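Side-chain contacts in esterase (uncultured bacterium pCosCE1, PDB 7ATL), which hydrolyses carboxylic esters and also shows promiscuous acyltransferase activity, as a family VIII carboxylesterase related to the beta-lactamases: residues 66-71 and 121-126; 79-84 and 195-200. All coordinates share one frame; numbering follows the deposited sequence.

Interaction 1. Residues 66-71 and 121-126; sequences VSKPYI and LDYRLS
Lys68 and Tyr123 meet by a single hydrogen bond, with Lys68 NZ donating to Tyr123 OH over 2.7 Å. The two side chains approach from opposite directions. They span a wide gap, for Lys68 CA and Tyr123 CA, the nearest pair across the segments, lie 14.0 Å apart. Lys68 NZ stands at the edge of the phenol ring, in its plane. It is not stacked on a ring face.

The other close approaches follow from this bond. Lys68 CE comes within 3.6 Å of Tyr123 OH, and Lys68 NZ lies 3.7 Å from Tyr123 CZ. The lysine chain is extended up to CE, and its last torsion bends (chi4 82°) to set NZ beside the hydroxyl.

Further hydrogen bonds hold the lysine end. Lys68 NZ also bonds to Ser65 OG, Tyr171 OH and Gly264 O. Near the start of the tyrosine, its backbone N makes a weak bond to Asp122 OD1.

Ser65 and Lys68 fit the SxxK pattern at the start of helix 67-80. Tyr171, which opens a Tyr-Ser-Leu sequence, probably matches the motif tyrosine of class C beta-lactamases. Ser65, Lys68 and Tyr171 are probably the catalytic group, with Tyr123 beside them. The Lys68–Tyr123 bond joins the helix start to the loop before helix 132-136. Four oxygens thus fix this buried nitrogen in position, and Tyr123 OH is one of them.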
ATOM      1  N   VAL A  66      -1.363   0.034  -1.399  1.00 25.78           N
ATOM      2  CA  VAL A  66      -2.395   0.028  -0.328  1.00 25.09           C
ATOM      3  C   VAL A  66      -2.786  -1.423  -0.042  1.00 23.31           C
ATOM      4  O   VAL A  66      -3.394  -1.653   1.007  1.00 25.25           O
ATOM      5  CB  VAL A  66      -3.594   0.940  -0.640  1.00 24.16           C
ATOM      6  CG1 VAL A  66      -4.654   0.874   0.451  1.00 23.72           C
ATOM      7  CG2 VAL A  66      -3.121   2.364  -0.842  1.00 23.74           C
ATOM      8  N   SER A  67      -2.354  -2.366  -0.872  1.00 24.46           N
ATOM      9  CA  SER A  67      -2.457  -3.835  -0.631  1.00 26.49           C
ATOM     10  C   SER A  67      -1.655  -4.253   0.621  1.00 25.77           C
ATOM     11  O   SER A  67      -2.055  -5.214   1.310  1.00 25.79           O
ATOM     12  CB  SER A  67      -1.999  -4.638  -1.861  1.00 28.10           C
ATOM     13  OG  SER A  67      -2.646  -4.233  -3.073  1.00 27.90           O
ATOM     14  N   LYS A  68      -0.539  -3.590   0.903  1.00 24.33           N
ATOM     15  CA  LYS A  68       0.431  -4.010   1.955  1.00 25.44           C
ATOM     16  C   LYS A  68      -0.181  -4.001   3.360  1.00 25.38           C
ATOM     17  O   LYS A  68      -0.048  -4.981   4.101  1.00 24.92           O
ATOM     18  CB  LYS A  68       1.683  -3.135   1.844  1.00 25.61           C
ATOM     19  CG  LYS A  68       2.465  -3.442   0.581  1.00 25.57           C
ATOM     20  CD  LYS A  68       3.705  -2.642   0.415  1.00 26.58           C
ATOM     21  CE  LYS A  68       4.615  -3.271  -0.631  1.00 27.80           C
ATOM     22  NZ  LYS A  68       4.209  -2.909  -2.012  1.00 26.81           N
ATOM     23  N   PRO A  69      -0.798  -2.893   3.837  1.00 25.42           N
ATOM     24  CA  PRO A  69      -1.352  -2.873   5.190  1.00 26.37           C
ATOM     25  C   PRO A  69      -2.465  -3.917   5.368  1.00 26.43           C
ATOM     26  O   PRO A  69      -2.536  -4.492   6.437  1.00 26.82           O
ATOM     27  CB  PRO A  69      -1.824  -1.437   5.408  1.00 24.06           C
ATOM     28  CG  PRO A  69      -1.892  -0.860   4.032  1.00 25.14           C
ATOM     29  CD  PRO A  69      -0.860  -1.579   3.198  1.00 24.23           C
ATOM     30  N   TYR A  70      -3.239  -4.169   4.308  1.00 25.93           N
ATOM     31  CA  TYR A  70      -4.236  -5.267   4.239  1.00 24.93           C
ATOM     32  C   TYR A  70      -3.577  -6.611   4.582  1.00 25.52           C
ATOM     33  O   TYR A  70      -4.105  -7.328   5.453  1.00 24.77           O
ATOM     34  CB  TYR A  70      -4.926  -5.281   2.874  1.00 23.40           C
ATOM     35  CG  TYR A  70      -6.158  -4.410   2.810  1.00 23.75           C
ATOM     36  CD1 TYR A  70      -7.202  -4.581   3.700  1.00 23.07           C
ATOM     37  CD2 TYR A  70      -6.275  -3.396   1.879  1.00 23.46           C
ATOM     38  CE1 TYR A  70      -8.337  -3.795   3.650  1.00 22.54           C
ATOM     39  CE2 TYR A  70      -7.396  -2.591   1.812  1.00 22.22           C
ATOM     40  CZ  TYR A  70      -8.433  -2.803   2.697  1.00 22.76           C
ATOM     41  OH  TYR A  70      -9.536  -2.019   2.643  1.00 23.07           O
ATOM     42  N   ILE A  71      -2.477  -6.972   3.913  1.00 26.69           N
ATOM     43  CA  ILE A  71      -1.881  -8.333   4.050  1.00 26.39           C
ATOM     44  C   ILE A  71      -1.001  -8.353   5.304  1.00 27.54           C
ATOM     45  O   ILE A  71      -0.939  -9.431   5.965  1.00 28.27           O
ATOM     46  CB  ILE A  71      -1.144  -8.775   2.777  1.00 26.78           C
ATOM     47  CG1 ILE A  71      -2.050  -8.700   1.551  1.00 26.58           C
ATOM     48  CG2 ILE A  71      -0.569 -10.173   2.951  1.00 27.57           C
ATOM     49  CD1 ILE A  71      -3.248  -9.603   1.617  1.00 26.69           C
ATOM     50  N   LEU A 121      15.380  -7.954   0.149  1.00 23.96           N
ATOM     51  CA  LEU A 121      14.673  -8.056  -1.145  1.00 25.17           C
ATOM     52  C   LEU A 121      14.579  -6.673  -1.794  1.00 24.44           C
ATOM     53  O   LEU A 121      14.863  -5.634  -1.111  1.00 22.68           O
ATOM     54  CB  LEU A 121      13.304  -8.680  -0.888  1.00 25.57           C
ATOM     55  CG  LEU A 121      13.379 -10.098  -0.331  1.00 25.76           C
ATOM     56  CD1 LEU A 121      12.039 -10.542   0.242  1.00 25.94           C
ATOM     57  CD2 LEU A 121      13.853 -11.053  -1.412  1.00 24.77           C
ATOM     58  N   ASP A 122      14.245  -6.674  -3.082  1.00 23.48           N
ATOM     59  CA  ASP A 122      14.180  -5.443  -3.905  1.00 26.07           C
ATOM     60  C   ASP A 122      12.837  -5.406  -4.647  1.00 24.55           C
ATOM     61  O   ASP A 122      11.960  -6.247  -4.390  1.00 24.54           O
ATOM     62  CB  ASP A 122      15.389  -5.355  -4.850  1.00 28.34           C
ATOM     63  CG  ASP A 122      15.835  -3.938  -5.195  1.00 31.43           C
ATOM     64  OD1 ASP A 122      15.123  -2.972  -4.800  1.00 31.74           O
ATOM     65  OD2 ASP A 122      16.881  -3.801  -5.884  1.00 36.32           O
ATOM     66  N   TYR A 123      12.661  -4.396  -5.481  1.00 23.49           N
ATOM     67  CA  TYR A 123      11.580  -4.297  -6.481  1.00 24.29           C
ATOM     68  C   TYR A 123      12.265  -4.138  -7.836  1.00 25.65           C
ATOM     69  O   TYR A 123      13.307  -3.463  -7.864  1.00 25.07           O
ATOM     70  CB  TYR A 123      10.685  -3.099  -6.176  1.00 23.19           C
ATOM     71  CG  TYR A 123       9.340  -3.407  -5.573  1.00 24.05           C
ATOM     72  CD1 TYR A 123       8.518  -4.401  -6.090  1.00 24.86           C
ATOM     73  CD2 TYR A 123       8.840  -2.628  -4.536  1.00 24.43           C
ATOM     74  CE1 TYR A 123       7.266  -4.653  -5.550  1.00 24.36           C
ATOM     75  CE2 TYR A 123       7.583  -2.857  -3.998  1.00 22.59           C
ATOM     76  CZ  TYR A 123       6.805  -3.877  -4.499  1.00 22.89           C
ATOM     77  OH  TYR A 123       5.585  -4.102  -3.951  1.00 23.03           O
ATOM     78  N   ARG A 124      11.719  -4.751  -8.882  1.00 26.32           N
ATOM     79  CA  ARG A 124      12.225  -4.631 -10.263  1.00 30.20           C
ATOM     80  C   ARG A 124      12.139  -3.164 -10.673  1.00 31.04           C
ATOM     81  O   ARG A 124      13.033  -2.705 -11.427  1.00 36.19           O
ATOM     82  CB  ARG A 124      11.397  -5.529 -11.186  1.00 35.46           C
ATOM     83  CG  ARG A 124      11.910  -5.668 -12.612  1.00 39.77           C
ATOM     84  CD  ARG A 124      10.952  -6.552 -13.391  1.00 42.30           C
ATOM     85  NE  ARG A 124      10.512  -5.850 -14.589  1.00 49.23           N
ATOM     86  CZ  ARG A 124       9.256  -5.587 -14.940  1.00 52.75           C
ATOM     87  NH1 ARG A 124       8.230  -5.966 -14.198  1.00 52.55           N
ATOM     88  NH2 ARG A 124       9.025  -4.954 -16.075  1.00 63.14           N
ATOM     89  N   LEU A 125      11.126  -2.447 -10.174  1.00 29.39           N
ATOM     90  CA  LEU A 125      10.917  -1.010 -10.513  1.00 29.09           C
ATOM     91  C   LEU A 125      11.969  -0.134  -9.818  1.00 30.14           C
ATOM     92  O   LEU A 125      12.117   1.031 -10.262  1.00 30.10           O
ATOM     93  CB  LEU A 125       9.484  -0.573 -10.201  1.00 28.44           C
ATOM     94  CG  LEU A 125       8.965  -0.806  -8.782  1.00 30.88           C
ATOM     95  CD1 LEU A 125       9.690   0.042  -7.753  1.00 30.57           C
ATOM     96  CD2 LEU A 125       7.484  -0.516  -8.707  1.00 33.05           C
ATOM     97  N   SER A 126      12.683  -0.652  -8.804  1.00 29.63           N
ATOM     98  CA  SER A 126      13.833   0.032  -8.152  1.00 30.95           C
ATOM     99  C   SER A 126      15.136  -0.282  -8.882  1.00 34.53           C
ATOM    100  O   SER A 126      16.169   0.266  -8.438  1.00 33.28           O
ATOM    101  CB  SER A 126      14.007  -0.346  -6.722  1.00 31.23           C
ATOM    102  OG  SER A 126      12.792  -0.220  -6.032  1.00 35.22           O
TER

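Interaction 2. Residues 79-84 and 195-200; sequences IEQQKL and NHWVAQ
This is a small surface contact in which Gln81 and Lys83 meet the six-membered ring of Trp197. It joins the turn that ends helix 67-80 to the last part of helix 190-199. The two segments bury 118 Å² in all, and no hydrogen bond links them.

Gln81 touches through its aliphatic carbon. Gln81 CG lies 3.9 Å from Trp197 CZ3, at the ring edge and in its plane. The glutamine chain bends beyond CG (chi2 -111°), which brings Gln81 NE2 to 4.1 Å from Trp197 CZ3. The amide plane stands nearly upright to the indole, at 85°, so the two flat groups do not stack.

Lys83 reaches the neighbouring corner of the same ring. Lys83 CD and Lys83 CE are each 4.1 Å from Trp197 CH2, with Lys83 CE near the ring plane. It is the methylenes, not NZ, that touch.

Both residues flank Gln82, whose positive phi closes helix 67-80 in a Schellman motif. One of its bonds runs from Gln82 N to Ile79 O at 2.9 Å. Trp197 also packs on Met78, and its carbonyl oxygen accepts a hydrogen bond from Arg77, so other residues of helix 67-80 join this neighbourhood.

The chemistry is that of van der Waals contact between methylene groups and an aromatic edge. It is neither cation-pi nor amide stacking, and it gives the pairing little directionality.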
ATOM      1  N   ILE A  79      -0.377 -13.949  13.780  1.00 28.77           N
ATOM      2  CA  ILE A  79       0.690 -13.859  14.811  1.00 31.14           C
ATOM      3  C   ILE A  79       0.044 -13.745  16.198  1.00 32.30           C
ATOM      4  O   ILE A  79       0.518 -14.425  17.121  1.00 32.95           O
ATOM      5  CB  ILE A  79       1.633 -12.694  14.471  1.00 30.96           C
ATOM      6  CG1 ILE A  79       2.624 -13.104  13.378  1.00 29.22           C
ATOM      7  CG2 ILE A  79       2.331 -12.182  15.714  1.00 32.04           C
ATOM      8  CD1 ILE A  79       3.218 -11.957  12.607  1.00 29.62           C
ATOM      9  N   GLU A  80      -1.008 -12.941  16.338  1.00 33.92           N
ATOM     10  CA  GLU A  80      -1.787 -12.838  17.601  1.00 31.06           C
ATOM     11  C   GLU A  80      -2.227 -14.227  18.042  1.00 29.94           C
ATOM     12  O   GLU A  80      -2.066 -14.554  19.218  1.00 30.96           O
ATOM     13  CB  GLU A  80      -3.025 -11.977  17.413  1.00 29.54           C
ATOM     14  CG  GLU A  80      -2.799 -10.550  17.812  1.00 29.93           C
ATOM     15  CD  GLU A  80      -4.082  -9.747  17.776  1.00 32.17           C
ATOM     16  OE1 GLU A  80      -5.127 -10.238  17.218  1.00 29.90           O
ATOM     17  OE2 GLU A  80      -4.014  -8.623  18.263  1.00 31.80           O
ATOM     18  N   GLN A  81      -2.736 -15.019  17.112  1.00 29.97           N
ATOM     19  CA  GLN A  81      -3.235 -16.390  17.392  1.00 34.66           C
ATOM     20  C   GLN A  81      -2.082 -17.394  17.500  1.00 32.67           C
ATOM     21  O   GLN A  81      -2.348 -18.588  17.650  1.00 31.82           O
ATOM     22  CB  GLN A  81      -4.124 -16.857  16.244  1.00 39.23           C
ATOM     23  CG  GLN A  81      -5.015 -15.759  15.693  1.00 44.93           C
ATOM     24  CD  GLN A  81      -6.449 -16.024  16.024  1.00 45.22           C
ATOM     25  OE1 GLN A  81      -6.761 -17.040  16.628  1.00 51.39           O
ATOM     26  NE2 GLN A  81      -7.309 -15.107  15.622  1.00 48.30           N
ATOM     27  N   GLN A  82      -0.845 -16.967  17.300  1.00 35.43           N
ATOM     28  CA  GLN A  82       0.329 -17.874  17.387  1.00 38.71           C
ATOM     29  C   GLN A  82       0.154 -19.039  16.400  1.00 37.00           C
ATOM     30  O   GLN A  82       0.404 -20.178  16.794  1.00 37.58           O
ATOM     31  CB  GLN A  82       0.470 -18.351  18.832  1.00 37.97           C
ATOM     32  CG  GLN A  82       0.315 -17.234  19.858  1.00 39.47           C
ATOM     33  CD  GLN A  82       0.926 -17.620  21.186  1.00 41.12           C
ATOM     34  OE1 GLN A  82       0.280 -18.285  22.011  1.00 39.67           O
ATOM     35  NE2 GLN A  82       2.184 -17.221  21.378  1.00 34.73           N
ATOM     36  N   LYS A  83      -0.315 -18.756  15.184  1.00 37.14           N
ATOM     37  CA  LYS A  83      -0.215 -19.654  13.997  1.00 38.57           C
ATOM     38  C   LYS A  83       1.062 -19.302  13.201  1.00 33.26           C
ATOM     39  O   LYS A  83       1.555 -20.168  12.446  1.00 30.90           O
ATOM     40  CB  LYS A  83      -1.490 -19.541  13.156  1.00 43.39           C
ATOM     41  CG  LYS A  83      -2.757 -20.089  13.800  1.00 53.27           C
ATOM     42  CD  LYS A  83      -3.838 -20.462  12.757  1.00 68.24           C
ATOM     43  CE  LYS A  83      -5.226 -20.709  13.322  1.00 67.29           C
ATOM     44  NZ  LYS A  83      -5.198 -21.793  14.331  1.00 67.93           N
ATOM     45  N   LEU A  84       1.605 -18.099  13.425  1.00 28.86           N
ATOM     46  CA  LEU A  84       2.819 -17.539  12.784  1.00 28.96           C
ATOM     47  C   LEU A  84       3.650 -16.800  13.844  1.00 28.60           C
ATOM     48  O   LEU A  84       3.049 -16.241  14.776  1.00 31.29           O
ATOM     49  CB  LEU A  84       2.335 -16.591  11.681  1.00 28.24           C
ATOM     50  CG  LEU A  84       3.397 -15.987  10.773  1.00 27.31           C
ATOM     51  CD1 LEU A  84       4.206 -17.071  10.110  1.00 28.73           C
ATOM     52  CD2 LEU A  84       2.754 -15.121   9.710  1.00 28.29           C
ATOM     53  N   ASN A 195      -9.941 -13.099   2.695  1.00 31.44           N
ATOM     54  CA  ASN A 195     -11.408 -13.072   2.913  1.00 32.76           C
ATOM     55  C   ASN A 195     -11.677 -13.518   4.359  1.00 31.17           C
ATOM     56  O   ASN A 195     -12.318 -12.748   5.102  1.00 31.17           O
ATOM     57  CB  ASN A 195     -12.182 -13.863   1.856  1.00 34.08           C
ATOM     58  CG  ASN A 195     -13.678 -13.734   2.063  1.00 36.31           C
ATOM     59  OD1 ASN A 195     -14.224 -12.631   2.106  1.00 40.66           O
ATOM     60  ND2 ASN A 195     -14.342 -14.855   2.259  1.00 37.96           N
ATOM     61  N   HIS A 196     -11.124 -14.664   4.755  1.00 30.98           N
ATOM     62  CA  HIS A 196     -11.287 -15.287   6.096  1.00 34.67           C
ATOM     63  C   HIS A 196     -10.629 -14.444   7.191  1.00 32.27           C
ATOM     64  O   HIS A 196     -11.262 -14.310   8.248  1.00 38.24           O
ATOM     65  CB  HIS A 196     -10.774 -16.732   6.114  1.00 37.06           C
ATOM     66  CG  HIS A 196     -11.577 -17.636   5.247  1.00 41.15           C
ATOM     67  ND1 HIS A 196     -11.082 -18.829   4.765  1.00 44.63           N
ATOM     68  CD2 HIS A 196     -12.829 -17.513   4.749  1.00 41.93           C
ATOM     69  CE1 HIS A 196     -11.999 -19.416   4.022  1.00 44.35           C
ATOM     70  NE2 HIS A 196     -13.081 -18.629   4.004  1.00 44.66           N
ATOM     71  N   TRP A 197      -9.453 -13.860   6.951  1.00 31.55           N
ATOM     72  CA  TRP A 197      -8.640 -13.223   8.028  1.00 29.38           C
ATOM     73  C   TRP A 197      -8.890 -11.725   8.116  1.00 26.90           C
ATOM     74  O   TRP A 197      -8.665 -11.188   9.191  1.00 27.52           O
ATOM     75  CB  TRP A 197      -7.152 -13.546   7.875  1.00 28.34           C
ATOM     76  CG  TRP A 197      -6.886 -14.954   8.275  1.00 26.25           C
ATOM     77  CD1 TRP A 197      -7.045 -16.057   7.502  1.00 27.73           C
ATOM     78  CD2 TRP A 197      -6.515 -15.422   9.576  1.00 26.94           C
ATOM     79  NE1 TRP A 197      -6.721 -17.176   8.212  1.00 30.51           N
ATOM     80  CE2 TRP A 197      -6.416 -16.819   9.497  1.00 28.00           C
ATOM     81  CE3 TRP A 197      -6.217 -14.797  10.788  1.00 30.31           C
ATOM     82  CZ2 TRP A 197      -6.070 -17.609  10.585  1.00 26.80           C
ATOM     83  CZ3 TRP A 197      -5.843 -15.568  11.866  1.00 30.76           C
ATOM     84  CH2 TRP A 197      -5.768 -16.960  11.756  1.00 30.55           C
ATOM     85  N   VAL A 198      -9.370 -11.086   7.054  1.00 28.07           N
ATOM     86  CA  VAL A 198      -9.578  -9.610   7.068  1.00 29.12           C
ATOM     87  C   VAL A 198     -11.004  -9.254   6.629  1.00 29.86           C
ATOM     88  O   VAL A 198     -11.719  -8.661   7.448  1.00 32.05           O
ATOM     89  CB  VAL A 198      -8.482  -8.897   6.252  1.00 28.70           C
ATOM     90  CG1 VAL A 198      -8.671  -7.386   6.214  1.00 28.42           C
ATOM     91  CG2 VAL A 198      -7.104  -9.234   6.807  1.00 27.94           C
ATOM     92  N   ALA A 199     -11.416  -9.568   5.405  1.00 30.99           N
ATOM     93  CA  ALA A 199     -12.650  -8.995   4.812  1.00 32.31           C
ATOM     94  C   ALA A 199     -13.880  -9.307   5.685  1.00 32.92           C
ATOM     95  O   ALA A 199     -14.701  -8.389   5.935  1.00 31.49           O
ATOM     96  CB  ALA A 199     -12.834  -9.517   3.412  1.00 32.28           C
ATOM     97  N   GLN A 200     -14.036 -10.561   6.102  1.00 33.58           N
ATOM     98  CA  GLN A 200     -15.221 -11.005   6.885  1.00 39.79           C
ATOM     99  C   GLN A 200     -15.166 -10.396   8.283  1.00 37.63           C
ATOM    100  O   GLN A 200     -16.088  -9.689   8.652  1.00 41.22           O
ATOM    101  CB  GLN A 200     -15.378 -12.529   6.863  1.00 40.83           C
ATOM    102  CG  GLN A 200     -15.892 -13.021   5.509  1.00 47.49           C
ATOM    103  CD  GLN A 200     -16.260 -14.486   5.497  1.00 51.00           C
ATOM    104  OE1 GLN A 200     -17.397 -14.839   5.220  1.00 60.84           O
ATOM    105  NE2 GLN A 200     -15.313 -15.350   5.827  1.00 49.70           N
TER

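How the interactions relate
Both interactions use helix 67-80, at different ends. Interaction 1 is buried near the centre of the chain, at the helix start. Interaction 2 lies at the surface, where the helix stops. Their centres are about 20 Å apart. Each contains a lysine used differently: the buried one acts through its nitrogen, the surface one through its methylenes. Thus bonding at the probable active site is polar and directional, while at the surface the contact is of carbon against an aromatic edge. The two also touch, since Tyr70 O of 66-71 lies 3.8 Å from Val198 CG2 of 195-200. Val198 also packs on Ala74, so the end of helix 190-199 lies against helix 67-80.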